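Long-range contacts in protein Pcdhgb2 (Mus musculus, PDB 5SZR), which probably acts as a calcium-dependent cell-adhesion protein in specific neuronal connections, the chain here being its extracellular cadherin domains 3 to 6: residues A401-L406 with L425-S430; A374-L379 with T391-G396; G334-D339 with A421-I426. All coordinates share one frame; numbering follows the deposited sequence.

Contact 1 of 3, residues A401-L406 with L425-S430; sequences ARQRLL and LIFADS. With MAN (alpha-D-mannopyranose), chain B.
Ala-401 and Gln-403 are laced to Phe-427 and Leu-425 by three backbone hydrogen bonds. Gln-403 and Leu-425 make an antiparallel hydrogen-bonded pair: Gln-403 N reaches Leu-425 O at 2.6 Å, and Leu-425 N returns a bond of 2.8 Å to Gln-403 O. Beyond the non-hydrogen-bonded pair Arg-402 and Ile-426, Phe-427 N gives the third bond to Ala-401 O, again 2.8 Å. That same oxygen also receives a CA-H...O contact from Ile-426 CA at 3.4 Å, which makes two groups gripping one carbonyl.

On one face of the sheet Arg-402 and Ile-426 lie side by side and point the same way. The arginine chain bends at chi3 (51°), turning NE out of line. Its guanidinium has one face against the isoleucine, with CD1 3.2 Å above the plane and offset toward the rim.

The other face is largely apolar. Leu-405 CD1 meets Leu-425 CD1 at 4.0 Å, the two chains crossing obliquely, and Gln-403 CG touches Phe-427 CE2 at 4.1 Å. The bend at chi2 (-76°) swings the glutamine CD off the line of CB and CG, and the amide end leads away from 425-430. It finds its partners there, NE2 on the carbonyl of Ser-400 and OE1 probably on Ser-375 OG, at a distance too short to be taken exactly.

Sugar contacts come from farther along strand 402-410. Arg-404 NH1 makes a weak hydrogen bond of 3.3 Å to mannose O4, while Leu-406 CD1 rests against the C2 side of the ring.

Strands 402-410 and 418-428 form a beta hairpin, the pairing of the last two strands (F and G) in the Greek-key beta sandwich of a cadherin repeat, here the last of the chain's four domains.

Contact 2 of 3, residues A374-L379 with T391-G396; sequences ASDPGL and TARALG
Arg-393 and Asp-376 come together through two first torsions. Arg-393 CG sits between the backbone N and the carbonyl carbon (chi1 71°), and the chain then runs extended to NE, toward the 374-379 loop; Asp-376 CG is anti to its backbone N (chi1 -171°). The result is a salt bridge in which Arg-393 NH1 gives a short hydrogen bond of 2.5 Å to Asp-376 OD2, met on its syn side. Carboxylate and guanidinium planes stand 74° apart, so one nitrogen serves one oxygen instead of the two groups docking flat. NH1 has a second carboxylate in Asp-399, and the arginine would probably ease the repulsion between the two acids, whose oxygens lie close.

Leu-379 covers one face of the guanidinium: its CD1 lies 3.9 Å from the plane, over the centre, and CB sits against the same group near NH2. Arg-393 NH2 also comes within 3.4 Å of Leu-379 N, but both are donors and no bond forms. Leu-379 N turns instead to Asp-376 O, at 3.2 Å, which closes a type II beta turn with Pro-377 and Gly-378 at its corners; at the positive phi of Gly-378 a CB would collide with the carbonyl O of Pro-377.

The backbones join where Ala-392 N meets Leu-379 O at 2.7 Å in a nearly straight hydrogen bond. Close by, Ala-392 CB rests 3.3 Å from Gly-378 O. On the apolar side of the contact, Leu-395 CD1 packs on Leu-379 CD1 at 3.8 Å.

These loops belong to the last cadherin repeat. Residues 374-379 link strand 368-374 of one sheet to strand 380-382 of the other, and 391-396 lead from strand 388-391 back toward strand 402-410; Leu-379 and Leu-395 both lean on Phe-427 of strand 418-428.

Contact 3 of 3, residues G334-D339 with A421-I426; sequences GSALFD and ATLHLI. With MAN (alpha-D-mannopyranose), chain B.
Ala-421 begins the pairing with a CA-H...O contact to Gly-334 O, the oxygen that also accepts Thr-422 N at 2.8 Å. Thr-422 O in turn takes Ala-336 N, and Ser-335 CA presses on it at 3.1 Å in another CA-H...O contact. Thr-422 OG1 is covalently bonded to C1 of an O-linked mannose, at 1.4 Å; with OG1 set beside the backbone N (chi1 -63°), that sugar carbon comes close to Gly-334 O.

Leu-423 points to the opposite face of the sheet, where its CD2 touches the edge of the Phe-338 ring at CE2, 4.1 Å away.

His-424 uses both backbone groups, N to Ala-336 O and O to Phe-338 N. Its imidazole lies over the sugar-bearing side: Thr-422 CG2 sits on one face, offset toward the rim, and NE2 meets Ser-335 CB at 3.4 Å. Mannose O6 is at the ring edge, 3.6 Å from NE2, too long for a hydrogen bond; Ser-335 OG bonds to Asp-333, which also binds the mannose. An alanine in place of His-424 would keep the backbone bonds but would probably open a gap beside Ser-335 CB and mannose O6 and strip Thr-422 CG2 of its flat neighbour.

Leu-425 lies beside Phe-338, both pointing the same way, with CD2 of each 3.7 Å apart. Farther in, Val-351 and Val-389 of the other sheet meet this leucine. Ile-426 N gives the last of the five bonds between these segments, to Phe-338 O, while its CD1 packs 3.5 Å from Leu-337 CD1.

Five bonds thus alternate in direction along two parallel strands. Strand 335-342 is an edge strand from the start of the domain and 418-428 is the domain's last, the parallel A'-G pairing that makes one sheet of a cadherin repeat mixed.

How the contacts relate
Contacts 1 and 3 lie on opposite edges of strand 418-428: 401-406 pairs with it antiparallel and 334-339 parallel, and both share Leu-425 and Ile-426. All three contacts are partly buried. In 1 and 3 one face of the sheet turns into the sandwich core with apolar side chains, and the other holds Arg-404 or His-424 near the same mannose. Contact 2 is more exposed, with only Leu-379 and Thr-391 of its touching residues buried; it joins two loops by a salt bridge and one backbone bond. It still touches contact 1, where Leu-405 CD2 packs on Ala-374 CB. Contacts 2 and 3 do not touch, their centres about 15 Å apart, although contact 2 is nested within the long loop that contact 3 closes.

Contact 1 of 3, residues A401-L406 with L425-S430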
loop_
_atom_site.group_PDB
_atom_site.type_symbol
_atom_site.label_atom_id
_atom_site.label_comp_id
_atom_site.label_asym_id
_atom_site.label_seq_id
_atom_site.Cartn_x
_atom_site.Cartn_y
_atom_site.Cartn_z
ATOM N N ALA A 401 -75.429 -15.383 -40.965
ATOM C CA ALA A 401 -75.883 -15.352 -39.578
ATOM C C ALA A 401 -74.819 -15.902 -38.634
ATOM O O ALA A 401 -74.620 -15.368 -37.537
ATOM C CB ALA A 401 -77.189 -16.133 -39.434
ATOM N N ARG A 402 -74.132 -16.969 -39.039
ATOM C CA ARG A 402 -73.070 -17.560 -38.237
ATOM C C ARG A 402 -71.737 -16.915 -38.590
ATOM O O ARG A 402 -71.360 -16.860 -39.765
ATOM C CB ARG A 402 -72.987 -19.070 -38.462
ATOM C CG ARG A 402 -74.201 -19.864 -38.006
ATOM C CD ARG A 402 -73.875 -21.351 -38.001
ATOM N NE ARG A 402 -72.641 -21.611 -37.258
ATOM C CZ ARG A 402 -72.588 -22.213 -36.075
ATOM N NH1 ARG A 402 -73.704 -22.642 -35.498
ATOM N NH2 ARG A 402 -71.417 -22.399 -35.474
ATOM N N GLN A 403 -71.024 -16.441 -37.570
ATOM C CA GLN A 403 -69.725 -15.810 -37.742
ATOM C C GLN A 403 -68.709 -16.476 -36.827
ATOM O O GLN A 403 -69.058 -17.020 -35.775
ATOM C CB GLN A 403 -69.790 -14.307 -37.447
ATOM C CG GLN A 403 -70.671 -13.534 -38.410
ATOM C CD GLN A 403 -70.011 -13.332 -39.756
ATOM O OE1 GLN A 403 -68.783 -13.370 -39.867
ATOM N NE2 GLN A 403 -70.820 -13.115 -40.788
ATOM N N ARG A 404 -67.444 -16.427 -37.231
ATOM C CA ARG A 404 -66.382 -17.081 -36.479
ATOM C C ARG A 404 -65.136 -16.212 -36.467
ATOM O O ARG A 404 -64.679 -15.763 -37.523
ATOM C CB ARG A 404 -66.059 -18.451 -37.074
ATOM C CG ARG A 404 -64.826 -19.109 -36.488
ATOM C CD ARG A 404 -64.543 -20.416 -37.205
ATOM N NE ARG A 404 -63.362 -21.092 -36.682
ATOM C CZ ARG A 404 -62.114 -20.768 -37.002
ATOM N NH1 ARG A 404 -61.102 -21.447 -36.479
ATOM N NH2 ARG A 404 -61.874 -19.764 -37.836
ATOM N N LEU A 405 -64.592 -15.986 -35.270
ATOM C CA LEU A 405 -63.354 -15.244 -35.067
ATOM C C LEU A 405 -62.347 -16.128 -34.343
ATOM O O LEU A 405 -62.689 -16.772 -33.345
ATOM C CB LEU A 405 -63.585 -13.975 -34.239
ATOM C CG LEU A 405 -64.317 -12.741 -34.764
ATOM C CD1 LEU A 405 -64.246 -11.651 -33.707
ATOM C CD2 LEU A 405 -63.723 -12.246 -36.062
ATOM N N LEU A 406 -61.108 -16.145 -34.834
ATOM C CA LEU A 406 -59.991 -16.788 -34.146
ATOM C C LEU A 406 -59.083 -15.681 -33.627
ATOM O O LEU A 406 -58.415 -15.000 -34.412
ATOM C CB LEU A 406 -59.237 -17.742 -35.071
ATOM C CG LEU A 406 -57.951 -18.341 -34.481
ATOM C CD1 LEU A 406 -58.247 -19.079 -33.182
ATOM C CD2 LEU A 406 -57.262 -19.267 -35.476
ATOM N N LEU A 425 -69.754 -16.393 -33.163
ATOM C CA LEU A 425 -70.729 -15.324 -32.992
ATOM C C LEU A 425 -71.871 -15.560 -33.972
ATOM O O LEU A 425 -71.660 -15.571 -35.189
ATOM C CB LEU A 425 -70.079 -13.958 -33.212
ATOM C CG LEU A 425 -68.701 -13.805 -32.561
ATOM C CD1 LEU A 425 -68.103 -12.438 -32.850
ATOM C CD2 LEU A 425 -68.774 -14.056 -31.061
ATOM N N ILE A 426 -73.075 -15.760 -33.444
ATOM C CA ILE A 426 -74.231 -16.156 -34.240
ATOM C C ILE A 426 -75.329 -15.123 -34.041
ATOM O O ILE A 426 -75.821 -14.941 -32.920
ATOM C CB ILE A 426 -74.725 -17.558 -33.859
ATOM C CG1 ILE A 426 -73.582 -18.567 -33.982
ATOM C CG2 ILE A 426 -75.912 -17.964 -34.725
ATOM C CD1 ILE A 426 -74.012 -19.984 -33.725
ATOM N N PHE A 427 -75.717 -14.455 -35.124
ATOM C CA PHE A 427 -76.769 -13.453 -35.059
ATOM C C PHE A 427 -78.134 -14.109 -34.934
ATOM O O PHE A 427 -78.438 -15.089 -35.620
ATOM C CB PHE A 427 -76.739 -12.558 -36.295
ATOM C CG PHE A 427 -75.624 -11.557 -36.287
ATOM C CD1 PHE A 427 -75.716 -10.405 -35.524
ATOM C CD2 PHE A 427 -74.483 -11.765 -37.042
ATOM C CE1 PHE A 427 -74.688 -9.481 -35.515
ATOM C CE2 PHE A 427 -73.459 -10.845 -37.038
ATOM C CZ PHE A 427 -73.563 -9.703 -36.273
ATOM N N ALA A 428 -78.961 -13.558 -34.053
ATOM C CA ALA A 428 -80.317 -14.049 -33.866
ATOM C C ALA A 428 -81.258 -13.322 -34.813
ATOM O O ALA A 428 -81.195 -12.093 -34.943
ATOM C CB ALA A 428 -80.774 -13.860 -32.419
ATOM N N ASP A 429 -82.120 -14.084 -35.476
ATOM C CA ASP A 429 -83.184 -13.484 -36.258
ATOM C C ASP A 429 -84.240 -12.898 -35.326
ATOM O O ASP A 429 -84.492 -13.414 -34.233
ATOM C CB ASP A 429 -83.807 -14.522 -37.191
ATOM C CG ASP A 429 -84.530 -13.891 -38.362
ATOM O OD1 ASP A 429 -84.086 -12.812 -38.814
ATOM O OD2 ASP A 429 -85.538 -14.471 -38.830
ATOM N N SER A 430 -84.843 -11.796 -35.757
ATOM C CA SER A 430 -85.917 -11.167 -34.993
ATOM C C SER A 430 -87.237 -11.905 -35.203
ATOM O O SER A 430 -88.054 -12.013 -34.289
ATOM C CB SER A 430 -86.068 -9.696 -35.387
ATOM O OG SER A 430 -87.100 -9.072 -34.643
HETATM C C1 MAN B . -60.771 -22.282 -31.827
HETATM C C2 MAN B . -59.360 -22.537 -32.357
HETATM C C3 MAN B . -59.445 -22.969 -33.824
HETATM C C4 MAN B . -60.360 -24.194 -33.985
HETATM C C5 MAN B . -61.755 -23.915 -33.396
HETATM C C6 MAN B . -62.617 -25.174 -33.337
HETATM O O2 MAN B . -58.737 -23.620 -31.653
HETATM O O3 MAN B . -58.161 -23.239 -34.387
HETATM O O4 MAN B . -60.496 -24.510 -35.361
HETATM O O5 MAN B . -61.643 -23.390 -32.030
HETATM O O6 MAN B . -63.918 -24.825 -32.867
#

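Contact 2 of 3, residues A374-L379 with T391-G396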
loop_
_atom_site.group_PDB
_atom_site.type_symbol
_atom_site.label_atom_id
_atom_site.label_comp_id
_atom_site.label_asym_id
_atom_site.label_seq_id
_atom_site.Cartn_x
_atom_site.Cartn_y
_atom_site.Cartn_z
ATOM N N ALA A 374 -61.105 -14.348 -39.531
ATOM C CA ALA A 374 -62.443 -13.783 -39.435
ATOM C C ALA A 374 -63.257 -14.241 -40.633
ATOM O O ALA A 374 -62.777 -14.167 -41.769
ATOM C CB ALA A 374 -62.401 -12.253 -39.381
ATOM N N SER A 375 -64.481 -14.717 -40.381
ATOM C CA SER A 375 -65.348 -15.108 -41.489
ATOM C C SER A 375 -65.796 -13.908 -42.310
ATOM O O SER A 375 -66.172 -14.071 -43.474
ATOM C CB SER A 375 -66.563 -15.889 -40.975
ATOM O OG SER A 375 -67.198 -15.216 -39.902
ATOM N N ASP A 376 -65.759 -12.708 -41.733
ATOM C CA ASP A 376 -66.039 -11.479 -42.472
ATOM C C ASP A 376 -65.211 -10.375 -41.837
ATOM O O ASP A 376 -65.627 -9.770 -40.836
ATOM C CB ASP A 376 -67.524 -11.131 -42.465
ATOM C CG ASP A 376 -67.860 -9.992 -43.405
ATOM O OD1 ASP A 376 -67.052 -9.709 -44.314
ATOM O OD2 ASP A 376 -68.938 -9.382 -43.242
ATOM N N PRO A 377 -64.028 -10.088 -42.377
ATOM C CA PRO A 377 -63.180 -9.047 -41.782
ATOM C C PRO A 377 -63.861 -7.690 -41.845
ATOM O O PRO A 377 -64.394 -7.287 -42.880
ATOM C CB PRO A 377 -61.912 -9.087 -42.642
ATOM C CG PRO A 377 -61.951 -10.416 -43.341
ATOM C CD PRO A 377 -63.398 -10.707 -43.553
ATOM N N GLY A 378 -63.842 -6.982 -40.718
ATOM C CA GLY A 378 -64.425 -5.667 -40.616
ATOM C C GLY A 378 -65.830 -5.642 -40.055
ATOM O O GLY A 378 -66.304 -4.571 -39.661
ATOM N N LEU A 379 -66.514 -6.786 -40.023
ATOM C CA LEU A 379 -67.803 -6.841 -39.345
ATOM C C LEU A 379 -67.635 -6.634 -37.846
ATOM O O LEU A 379 -68.394 -5.880 -37.224
ATOM C CB LEU A 379 -68.488 -8.179 -39.625
ATOM C CG LEU A 379 -69.865 -8.322 -38.985
ATOM C CD1 LEU A 379 -70.794 -7.253 -39.537
ATOM C CD2 LEU A 379 -70.429 -9.712 -39.226
ATOM N N THR A 391 -69.249 -5.006 -32.665
ATOM C CA THR A 391 -69.619 -4.838 -34.062
ATOM C C THR A 391 -69.033 -3.530 -34.573
ATOM O O THR A 391 -69.023 -2.520 -33.864
ATOM C CB THR A 391 -71.141 -4.836 -34.237
ATOM O OG1 THR A 391 -71.703 -3.706 -33.561
ATOM C CG2 THR A 391 -71.757 -6.115 -33.676
ATOM N N ALA A 392 -68.524 -3.553 -35.804
ATOM C CA ALA A 392 -67.913 -2.372 -36.391
ATOM C C ALA A 392 -68.779 -1.715 -37.454
ATOM O O ALA A 392 -68.507 -0.567 -37.824
ATOM C CB ALA A 392 -66.545 -2.718 -36.995
ATOM N N ARG A 393 -69.802 -2.404 -37.949
ATOM C CA ARG A 393 -70.681 -1.850 -38.966
ATOM C C ARG A 393 -72.057 -2.484 -38.816
ATOM O O ARG A 393 -72.203 -3.571 -38.249
ATOM C CB ARG A 393 -70.129 -2.090 -40.377
ATOM C CG ARG A 393 -70.196 -3.544 -40.828
ATOM C CD ARG A 393 -69.918 -3.677 -42.314
ATOM N NE ARG A 393 -70.375 -4.963 -42.842
ATOM C CZ ARG A 393 -69.588 -6.017 -43.030
ATOM N NH1 ARG A 393 -70.094 -7.143 -43.517
ATOM N NH2 ARG A 393 -68.294 -5.943 -42.738
ATOM N N ALA A 394 -73.069 -1.785 -39.322
ATOM C CA ALA A 394 -74.413 -2.340 -39.312
ATOM C C ALA A 394 -74.438 -3.633 -40.114
ATOM O O ALA A 394 -73.828 -3.734 -41.182
ATOM C CB ALA A 394 -75.417 -1.339 -39.883
ATOM N N LEU A 395 -75.128 -4.635 -39.578
ATOM C CA LEU A 395 -75.199 -5.925 -40.245
ATOM C C LEU A 395 -75.929 -5.796 -41.578
ATOM O O LEU A 395 -77.003 -5.194 -41.659
ATOM C CB LEU A 395 -75.901 -6.937 -39.342
ATOM C CG LEU A 395 -75.740 -8.398 -39.747
ATOM C CD1 LEU A 395 -74.272 -8.763 -39.817
ATOM C CD2 LEU A 395 -76.471 -9.291 -38.766
ATOM N N GLY A 396 -75.328 -6.354 -42.635
ATOM C CA GLY A 396 -75.910 -6.280 -43.956
ATOM C C GLY A 396 -76.779 -7.480 -44.287
ATOM O O GLY A 396 -76.744 -8.511 -43.616
#

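Contact 3 of 3, residues G334-D339 with A421-I426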
loop_
_atom_site.group_PDB
_atom_site.type_symbol
_atom_site.label_atom_id
_atom_site.label_comp_id
_atom_site.label_asym_id
_atom_site.label_seq_id
_atom_site.Cartn_x
_atom_site.Cartn_y
_atom_site.Cartn_z
ATOM N N GLY A 334 -61.317 -25.179 -27.531
ATOM C CA GLY A 334 -60.911 -23.788 -27.483
ATOM C C GLY A 334 -61.902 -22.808 -28.070
ATOM O O GLY A 334 -61.501 -21.732 -28.528
ATOM N N SER A 335 -63.193 -23.143 -28.066
ATOM C CA SER A 335 -64.216 -22.309 -28.673
ATOM C C SER A 335 -65.235 -21.865 -27.631
ATOM O O SER A 335 -65.408 -22.501 -26.588
ATOM C CB SER A 335 -64.928 -23.041 -29.820
ATOM O OG SER A 335 -65.687 -24.141 -29.341
ATOM N N ALA A 336 -65.908 -20.754 -27.930
ATOM C CA ALA A 336 -66.990 -20.235 -27.105
ATOM C C ALA A 336 -68.119 -19.764 -28.009
ATOM O O ALA A 336 -67.884 -19.277 -29.119
ATOM C CB ALA A 336 -66.518 -19.085 -26.199
ATOM N N LEU A 337 -69.350 -19.905 -27.529
ATOM C CA LEU A 337 -70.536 -19.668 -28.343
ATOM C C LEU A 337 -71.311 -18.467 -27.820
ATOM O O LEU A 337 -71.652 -18.407 -26.636
ATOM C CB LEU A 337 -71.434 -20.906 -28.364
ATOM C CG LEU A 337 -72.773 -20.771 -29.097
ATOM C CD1 LEU A 337 -72.561 -20.263 -30.512
ATOM C CD2 LEU A 337 -73.505 -22.099 -29.108
ATOM N N PHE A 338 -71.598 -17.522 -28.714
ATOM C CA PHE A 338 -72.433 -16.359 -28.415
ATOM C C PHE A 338 -73.472 -16.268 -29.528
ATOM O O PHE A 338 -73.180 -15.754 -30.611
ATOM C CB PHE A 338 -71.596 -15.084 -28.322
ATOM C CG PHE A 338 -70.469 -15.170 -27.328
ATOM C CD1 PHE A 338 -70.656 -14.774 -26.015
ATOM C CD2 PHE A 338 -69.227 -15.649 -27.710
ATOM C CE1 PHE A 338 -69.628 -14.855 -25.100
ATOM C CE2 PHE A 338 -68.191 -15.733 -26.799
ATOM C CZ PHE A 338 -68.392 -15.335 -25.491
ATOM N N ASP A 339 -74.683 -16.764 -29.269
ATOM C CA ASP A 339 -75.683 -16.935 -30.317
ATOM C C ASP A 339 -76.878 -15.996 -30.191
ATOM O O ASP A 339 -77.838 -16.134 -30.956
ATOM C CB ASP A 339 -76.165 -18.390 -30.358
ATOM C CG ASP A 339 -76.743 -18.867 -29.032
ATOM O OD1 ASP A 339 -76.901 -20.096 -28.868
ATOM O OD2 ASP A 339 -77.040 -18.029 -28.154
ATOM N N ALA A 421 -58.259 -18.285 -28.790
ATOM C CA ALA A 421 -59.633 -18.691 -28.530
ATOM C C ALA A 421 -60.458 -18.495 -29.797
ATOM O O ALA A 421 -60.266 -17.517 -30.526
ATOM C CB ALA A 421 -60.247 -17.900 -27.370
ATOM N N THR A 422 -61.367 -19.432 -30.056
ATOM C CA THR A 422 -62.291 -19.330 -31.180
ATOM C C THR A 422 -63.644 -18.851 -30.676
ATOM O O THR A 422 -64.222 -19.450 -29.764
ATOM C CB THR A 422 -62.451 -20.667 -31.902
ATOM O OG1 THR A 422 -61.199 -21.065 -32.468
ATOM C CG2 THR A 422 -63.471 -20.534 -33.016
ATOM N N LEU A 423 -64.142 -17.776 -31.266
ATOM C CA LEU A 423 -65.394 -17.157 -30.852
ATOM C C LEU A 423 -66.412 -17.368 -31.959
ATOM O O LEU A 423 -66.295 -16.768 -33.033
ATOM C CB LEU A 423 -65.206 -15.668 -30.574
ATOM C CG LEU A 423 -64.129 -15.235 -29.585
ATOM C CD1 LEU A 423 -64.130 -13.721 -29.493
ATOM C CD2 LEU A 423 -64.372 -15.860 -28.225
ATOM N N HIS A 424 -67.396 -18.226 -31.701
ATOM C CA HIS A 424 -68.528 -18.410 -32.598
ATOM C C HIS A 424 -69.568 -17.348 -32.260
ATOM O O HIS A 424 -70.181 -17.388 -31.189
ATOM C CB HIS A 424 -69.113 -19.814 -32.464
ATOM C CG HIS A 424 -68.128 -20.909 -32.735
ATOM N ND1 HIS A 424 -67.586 -21.130 -33.983
ATOM C CD2 HIS A 424 -67.601 -21.855 -31.922
ATOM C CE1 HIS A 424 -66.760 -22.160 -33.926
ATOM N NE2 HIS A 424 -66.752 -22.619 -32.688
ATOM N N LEU A 425 -69.754 -16.393 -33.163
ATOM C CA LEU A 425 -70.729 -15.324 -32.992
ATOM C C LEU A 425 -71.871 -15.560 -33.972
ATOM O O LEU A 425 -71.660 -15.571 -35.189
ATOM C CB LEU A 425 -70.079 -13.958 -33.212
ATOM C CG LEU A 425 -68.701 -13.805 -32.561
ATOM C CD1 LEU A 425 -68.103 -12.438 -32.850
ATOM C CD2 LEU A 425 -68.774 -14.056 -31.061
ATOM N N ILE A 426 -73.075 -15.760 -33.444
ATOM C CA ILE A 426 -74.231 -16.156 -34.240
ATOM C C ILE A 426 -75.329 -15.123 -34.041
ATOM O O ILE A 426 -75.821 -14.941 -32.920
ATOM C CB ILE A 426 -74.725 -17.558 -33.859
ATOM C CG1 ILE A 426 -73.582 -18.567 -33.982
ATOM C CG2 ILE A 426 -75.912 -17.964 -34.725
ATOM C CD1 ILE A 426 -74.012 -19.984 -33.725
HETATM C C1 MAN B . -60.771 -22.282 -31.827
HETATM C C2 MAN B . -59.360 -22.537 -32.357
HETATM C C3 MAN B . -59.445 -22.969 -33.824
HETATM C C4 MAN B . -60.360 -24.194 -33.985
HETATM C C5 MAN B . -61.755 -23.915 -33.396
HETATM C C6 MAN B . -62.617 -25.174 -33.337
HETATM O O2 MAN B . -58.737 -23.620 -31.653
HETATM O O3 MAN B . -58.161 -23.239 -34.387
HETATM O O4 MAN B . -60.496 -24.510 -35.361
HETATM O O5 MAN B . -61.643 -23.390 -32.030
HETATM O O6 MAN B . -63.918 -24.825 -32.867
#